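Local coordinates for divalent ion tolerance protein CutA1 (Ehrlichia chaffeensis, PDB 4IYQ), which belongs to the trimeric CutA family associated with divalent-ion tolerance and probably binds copper ions, at residues I60-V65 and H71-C76. Numbering follows the deposited sequence.
Sequences ITSVYV and HNNTEC
Three antiparallel hydrogen-bonded pairs, Ile60 with Glu75, Ser62 with Asn73 and Tyr64 with His71, stitch 60-65 to 71-76, each residue giving one N-H...O bond and receiving one. The bond from His71 N to Tyr64 O is 2.7 Å long and close to straight at 166°. In the intervening non-hydrogen-bonded pairs, Thr61 with Thr74 and Val63 with Asn72, CA-H groups turn to carbonyls of the bonded pairs, as Thr74 CA does to Ile60 O.

These are the two arms of the hairpin 53-66/69-83, well out from the body of the ferredoxin-like CutA subunit. The outer edge of 60-64 pairs antiparallel with a strand of the second subunit, carrying the sheet across the interface of the trimer.

Polar groups gather on the face that holds Ser62, Tyr64, Asn73 and Glu75. With chi1 at 57°, Ser62 OG sits between its own N and carbonyl carbon, close to the Glu75 carboxylate and 2.7 Å from Asn73 OD1, though at a poor angle for a hydrogen bond. Glu75 itself is tied elsewhere, through OE2 to Tyr100 OH and weakly through OE1 to Thr31. Asn73 ND2 lies at the edge of the Tyr64 ring, in its plane, with the amide turned 49° from the ring; it is 2.9 Å from Tyr64 OH, again poorly angled. The carbonyl oxygen of His71 lies over one face of that ring, offset toward the rim.

Among the apolar contacts, His71 CB touches Tyr64 CE1 at 3.9 Å. Ile60 CG1 rests against Glu75 CB at 4.0 Å, and on the opposite face Thr61 CG2 and Val63 CG2 both reach Asn72 CB.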
ATOM      1  N   ILE A  60      -9.777   4.998  -7.552  1.00 13.28           N
ATOM      2  CA  ILE A  60      -8.428   5.515  -7.544  1.00 24.34           C
ATOM      3  C   ILE A  60      -8.203   6.065  -8.951  1.00 23.72           C
ATOM      4  O   ILE A  60      -8.806   5.598  -9.931  1.00 19.64           O
ATOM      5  CB  ILE A  60      -7.383   4.441  -7.135  1.00 20.64           C
ATOM      6  CG1 ILE A  60      -7.110   3.457  -8.261  1.00 23.22           C
ATOM      7  CG2 ILE A  60      -7.782   3.745  -5.818  1.00 11.64           C
ATOM      8  CD1 ILE A  60      -5.818   3.735  -8.954  1.00 30.57           C
ATOM      9  N   THR A  61      -7.386   7.097  -9.059  1.00 22.91           N
ATOM     10  CA  THR A  61      -7.072   7.628 -10.373  1.00 23.27           C
ATOM     11  C   THR A  61      -5.672   7.221 -10.782  1.00 26.06           C
ATOM     12  O   THR A  61      -4.715   7.415 -10.034  1.00 31.21           O
ATOM     13  CB  THR A  61      -7.190   9.144 -10.399  1.00 20.81           C
ATOM     14  OG1 THR A  61      -8.490   9.510  -9.928  1.00 22.76           O
ATOM     15  CG2 THR A  61      -6.972   9.669 -11.807  1.00 17.89           C
ATOM     16  N   SER A  62      -5.545   6.650 -11.968  1.00 21.17           N
ATOM     17  CA  SER A  62      -4.235   6.249 -12.444  1.00 20.43           C
ATOM     18  C   SER A  62      -3.825   7.225 -13.549  1.00 21.07           C
ATOM     19  O   SER A  62      -4.647   7.610 -14.376  1.00 18.21           O
ATOM     20  CB  SER A  62      -4.235   4.796 -12.923  1.00 21.35           C
ATOM     21  OG  SER A  62      -5.198   4.609 -13.938  1.00 38.20           O
ATOM     22  N   VAL A  63      -2.579   7.689 -13.494  1.00 17.56           N
ATOM     23  CA  VAL A  63      -2.066   8.671 -14.441  1.00 18.85           C
ATOM     24  C   VAL A  63      -0.790   8.128 -15.083  1.00 23.66           C
ATOM     25  O   VAL A  63       0.072   7.603 -14.387  1.00 18.31           O
ATOM     26  CB  VAL A  63      -1.769  10.033 -13.765  1.00 24.96           C
ATOM     27  CG1 VAL A  63      -1.636  11.131 -14.817  1.00 20.79           C
ATOM     28  CG2 VAL A  63      -2.849  10.380 -12.754  1.00 21.55           C
ATOM     29  N   TYR A  64      -0.680   8.255 -16.404  1.00 20.21           N
ATOM     30  CA  TYR A  64       0.402   7.638 -17.165  1.00 20.57           C
ATOM     31  C   TYR A  64       0.459   8.305 -18.552  1.00 32.33           C
ATOM     32  O   TYR A  64      -0.437   9.084 -18.905  1.00 22.96           O
ATOM     33  CB  TYR A  64       0.159   6.122 -17.287  1.00 19.78           C
ATOM     34  CG  TYR A  64      -1.175   5.852 -17.926  1.00 33.17           C
ATOM     35  CD1 TYR A  64      -1.299   5.815 -19.311  1.00 37.76           C
ATOM     36  CD2 TYR A  64      -2.326   5.705 -17.159  1.00 33.09           C
ATOM     37  CE1 TYR A  64      -2.511   5.612 -19.914  1.00 42.37           C
ATOM     38  CE2 TYR A  64      -3.556   5.502 -17.762  1.00 38.90           C
ATOM     39  CZ  TYR A  64      -3.637   5.455 -19.143  1.00 40.75           C
ATOM     40  OH  TYR A  64      -4.835   5.252 -19.773  1.00 41.52           O
ATOM     41  N   VAL A  65       1.478   7.991 -19.352  1.00 34.04           N
ATOM     42  CA  VAL A  65       1.526   8.520 -20.721  1.00 46.54           C
ATOM     43  C   VAL A  65       1.167   7.458 -21.770  1.00 50.15           C
ATOM     44  O   VAL A  65       1.617   6.314 -21.705  1.00 44.37           O
ATOM     45  CB  VAL A  65       2.912   9.123 -21.071  1.00 25.48           C
ATOM     46  N   HIS A  71      -2.467  10.685 -19.805  1.00 43.43           N
ATOM     47  CA  HIS A  71      -3.846  10.258 -19.666  1.00 34.98           C
ATOM     48  C   HIS A  71      -4.118   9.836 -18.254  1.00 28.91           C
ATOM     49  O   HIS A  71      -3.201   9.483 -17.511  1.00 21.90           O
ATOM     50  CB  HIS A  71      -4.132   9.111 -20.625  1.00 32.86           C
ATOM     51  CG  HIS A  71      -4.136   9.540 -22.055  1.00 39.15           C
ATOM     52  ND1 HIS A  71      -3.241   9.048 -22.978  1.00 39.16           N
ATOM     53  CD2 HIS A  71      -4.905  10.440 -22.713  1.00 41.86           C
ATOM     54  CE1 HIS A  71      -3.463   9.622 -24.146  1.00 45.01           C
ATOM     55  NE2 HIS A  71      -4.467  10.471 -24.012  1.00 46.28           N
ATOM     56  N   ASN A  72      -5.387   9.863 -17.888  1.00 29.90           N
ATOM     57  CA  ASN A  72      -5.794   9.350 -16.601  1.00 33.84           C
ATOM     58  C   ASN A  72      -7.143   8.668 -16.714  1.00 36.44           C
ATOM     59  O   ASN A  72      -7.998   9.067 -17.499  1.00 42.56           O
ATOM     60  CB  ASN A  72      -5.843  10.456 -15.550  1.00 37.15           C
ATOM     61  CG  ASN A  72      -6.936  11.454 -15.813  1.00 40.38           C
ATOM     62  OD1 ASN A  72      -8.099  11.194 -15.522  1.00 45.05           O
ATOM     63  ND2 ASN A  72      -6.570  12.610 -16.359  1.00 38.36           N
ATOM     64  N   ASN A  73      -7.333   7.631 -15.920  1.00 31.47           N
ATOM     65  CA  ASN A  73      -8.637   7.035 -15.809  1.00 32.53           C
ATOM     66  C   ASN A  73      -8.878   6.537 -14.399  1.00 31.73           C
ATOM     67  O   ASN A  73      -7.984   6.586 -13.556  1.00 33.86           O
ATOM     68  CB  ASN A  73      -8.787   5.921 -16.843  1.00 36.38           C
ATOM     69  CG  ASN A  73      -7.626   4.957 -16.828  1.00 41.47           C
ATOM     70  OD1 ASN A  73      -7.221   4.461 -15.771  1.00 45.71           O
ATOM     71  ND2 ASN A  73      -7.059   4.705 -18.006  1.00 38.22           N
ATOM     72  N   THR A  74     -10.107   6.124 -14.129  1.00 29.04           N
ATOM     73  CA  THR A  74     -10.448   5.668 -12.803  1.00 27.68           C
ATOM     74  C   THR A  74     -10.296   4.160 -12.791  1.00 26.17           C
ATOM     75  O   THR A  74     -10.596   3.497 -13.785  1.00 21.73           O
ATOM     76  CB  THR A  74     -11.860   6.085 -12.379  1.00 30.12           C
ATOM     77  OG1 THR A  74     -11.978   7.508 -12.481  1.00 35.64           O
ATOM     78  CG2 THR A  74     -12.098   5.686 -10.936  1.00 29.77           C
ATOM     79  N   GLU A  75      -9.774   3.645 -11.680  1.00 14.95           N
ATOM     80  CA  GLU A  75      -9.536   2.226 -11.499  1.00 18.40           C
ATOM     81  C   GLU A  75      -9.881   1.778 -10.075  1.00 19.99           C
ATOM     82  O   GLU A  75     -10.215   2.582  -9.200  1.00 13.12           O
ATOM     83  CB  GLU A  75      -8.069   1.876 -11.792  1.00 19.90           C
ATOM     84  CG  GLU A  75      -7.549   2.208 -13.198  1.00 21.18           C
ATOM     85  CD  GLU A  75      -6.140   1.648 -13.454  1.00 22.72           C
ATOM     86  OE1 GLU A  75      -5.262   1.753 -12.569  1.00 19.43           O
ATOM     87  OE2 GLU A  75      -5.902   1.110 -14.550  1.00 28.93           O
ATOM     88  N   CYS A  76      -9.816   0.471  -9.863  1.00 17.66           N
ATOM     89  CA  CYS A  76      -9.784  -0.073  -8.519  1.00 13.57           C
ATOM     90  C   CYS A  76      -8.402  -0.651  -8.277  1.00 13.68           C
ATOM     91  O   CYS A  76      -7.762  -1.158  -9.199  1.00 14.25           O
ATOM     92  CB  CYS A  76     -10.855  -1.133  -8.337  1.00 11.54           C
ATOM     93  SG  CYS A  76     -12.503  -0.433  -8.425  1.00 20.71           S
TER